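Local coordinates for protein FG41 Malonate Semialdehyde Decarboxylase (Coryneform bacterium, PDB 4LHP) that belongs to the tautomerase superfamily of small beta-alpha-beta enzymes and assembles as a trimer, at residues A20-D25 against E90-I95. Numbering follows the deposited sequence.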
loop_
_atom_site.group_PDB
_atom_site.type_symbol
_atom_site.label_atom_id
_atom_site.label_comp_id
_atom_site.label_asym_id
_atom_site.label_seq_id
_atom_site.Cartn_x
_atom_site.Cartn_y
_atom_site.Cartn_z
ATOM N N ALA A 20 -10.938 10.941 8.671
ATOM C CA ALA A 20 -10.228 11.339 7.460
ATOM C C ALA A 20 -10.002 12.847 7.426
ATOM O O ALA A 20 -8.943 13.315 7.009
ATOM C CB ALA A 20 -10.999 10.886 6.229
ATOM N N ASP A 21 -11.001 13.604 7.869
ATOM C CA ASP A 21 -10.901 15.059 7.900
ATOM C C ASP A 21 -9.798 15.503 8.853
ATOM O O ASP A 21 -9.040 16.425 8.557
ATOM C CB ASP A 21 -12.231 15.678 8.330
ATOM C CG ASP A 21 -13.298 15.581 7.258
ATOM O OD1 ASP A 21 -12.959 15.647 6.059
ATOM O OD2 ASP A 21 -14.485 15.444 7.617
ATOM N N ALA A 22 -9.712 14.835 9.997
ATOM C CA ALA A 22 -8.762 15.211 11.033
ATOM C C ALA A 22 -7.330 14.930 10.598
ATOM O O ALA A 22 -6.420 15.708 10.888
ATOM C CB ALA A 22 -9.078 14.475 12.321
ATOM N N VAL A 23 -7.126 13.815 9.907
ATOM C CA VAL A 23 -5.792 13.458 9.449
ATOM C C VAL A 23 -5.323 14.457 8.397
ATOM O O VAL A 23 -4.188 14.926 8.446
ATOM C CB VAL A 23 -5.738 12.024 8.892
ATOM C CG1 VAL A 23 -4.368 11.734 8.298
ATOM C CG2 VAL A 23 -6.057 11.024 9.993
ATOM N N HIS A 24 -6.197 14.801 7.457
ATOM C CA HIS A 24 -5.832 15.783 6.445
ATOM C C HIS A 24 -5.468 17.116 7.089
ATOM O O HIS A 24 -4.407 17.674 6.815
ATOM C CB HIS A 24 -6.956 16.007 5.433
ATOM C CG HIS A 24 -6.587 16.963 4.344
ATOM N ND1 HIS A 24 -5.534 16.737 3.485
ATOM C CD2 HIS A 24 -7.108 18.162 3.989
ATOM C CE1 HIS A 24 -5.429 17.747 2.640
ATOM N NE2 HIS A 24 -6.376 18.624 2.924
ATOM N N ASP A 25 -6.353 17.625 7.942
ATOM C CA ASP A 25 -6.130 18.916 8.588
ATOM C C ASP A 25 -4.819 18.922 9.368
ATOM O O ASP A 25 -4.110 19.928 9.395
ATOM C CB ASP A 25 -7.296 19.273 9.515
ATOM C CG ASP A 25 -8.569 19.600 8.755
ATOM O OD1 ASP A 25 -8.497 19.808 7.525
ATOM O OD2 ASP A 25 -9.642 19.657 9.393
ATOM N N GLU A 90 -3.473 13.498 18.284
ATOM C CA GLU A 90 -4.145 14.451 19.158
ATOM C C GLU A 90 -5.467 14.923 18.552
ATOM O O GLU A 90 -6.419 15.223 19.280
ATOM C CB GLU A 90 -3.240 15.642 19.471
ATOM C CG GLU A 90 -2.083 15.298 20.363
ATOM C CD GLU A 90 -1.262 16.521 20.708
ATOM O OE1 GLU A 90 -1.776 17.649 20.524
ATOM O OE2 GLU A 90 -0.102 16.364 21.152
ATOM N N SER A 91 -5.528 14.980 17.224
ATOM C CA SER A 91 -6.737 15.433 16.539
ATOM C C SER A 91 -7.806 14.343 16.505
ATOM O O SER A 91 -8.994 14.629 16.345
ATOM C CB SER A 91 -6.417 15.899 15.111
ATOM O OG SER A 91 -6.321 14.820 14.193
ATOM N N LEU A 92 -7.376 13.094 16.648
ATOM C CA LEU A 92 -8.284 11.957 16.583
ATOM C C LEU A 92 -8.971 11.677 17.922
ATOM O O LEU A 92 -10.028 11.047 17.961
ATOM C CB LEU A 92 -7.531 10.703 16.133
ATOM C CG LEU A 92 -7.056 10.602 14.680
ATOM C CD1 LEU A 92 -6.493 9.208 14.425
ATOM C CD2 LEU A 92 -8.171 10.915 13.698
ATOM N N ALA A 93 -8.369 12.135 19.016
ATOM C CA ALA A 93 -8.895 11.851 20.351
ATOM C C ALA A 93 -10.343 12.323 20.531
ATOM O O ALA A 93 -11.220 11.523 20.862
ATOM C CB ALA A 93 -7.992 12.463 21.416
ATOM N N PRO A 94 -10.602 13.623 20.317
ATOM C CA PRO A 94 -11.966 14.136 20.485
ATOM C C PRO A 94 -12.962 13.481 19.533
ATOM O O PRO A 94 -14.163 13.461 19.808
ATOM C CB PRO A 94 -11.823 15.626 20.156
ATOM C CG PRO A 94 -10.597 15.715 19.320
ATOM C CD PRO A 94 -9.677 14.678 19.872
ATOM N N ILE A 95 -12.458 12.952 18.423
ATOM C CA ILE A 95 -13.301 12.328 17.411
ATOM C C ILE A 95 -13.754 10.933 17.833
ATOM O O ILE A 95 -14.742 10.412 17.315
ATOM C CB ILE A 95 -12.565 12.259 16.058
ATOM C CG1 ILE A 95 -12.713 13.592 15.324
ATOM C CG2 ILE A 95 -13.107 11.130 15.194
ATOM C CD1 ILE A 95 -11.796 13.743 14.142
#
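Helix-to-helix packing on the face of a beta sheet, as in the beta-alpha-beta fold of the tautomerase superfamily, brings the middle of helix 13-31 against the last residues of helix 78-92 and the residues just after them. Ala22 is the focus. Its methyl points toward the second helix and meets three side chains at once, and a residue this small lets the backbones come close, with the CA atoms of Ala22 and Ser91 5.9 Å apart. Ile95 reaches in with the tip of its longer branch: CG1 lies anti to the carbonyl carbon and the chain then runs extended (chi2 167°), so that CD1 meets Ala22 CB end to end at 3.4 Å, tighter than an ordinary carbon-carbon contact. Leu92 comes from another side of the same methyl. Its CB is not aimed at the first helix, but with CG beside the backbone N (chi1 -71°) CD2 swings over to 3.9 Å from Ala22 CB, and more loosely to 4.3 Å from Val23 CG2, where the beta-branched side chain widens the apolar patch. Ser91 fits the close approach because it is short; its OG, in the crowded position between N and carbonyl carbon (chi1 82°), rests 3.4 Å from Ala22 CB. That hydroxyl is hydrogen-bonded to the carbonyl O of Ile88, one turn back in its own helix, so a polar atom can sit against a methyl with its bonding need met at home. No hydrogen bond crosses between 20-25 and 90-95. Leu92 and Ile95 both also touch Ile19, one turn earlier on helix 13-31, while Ala20 and His24 of that helix pack on strand 39-45, at one edge of the chain's four-stranded sheet.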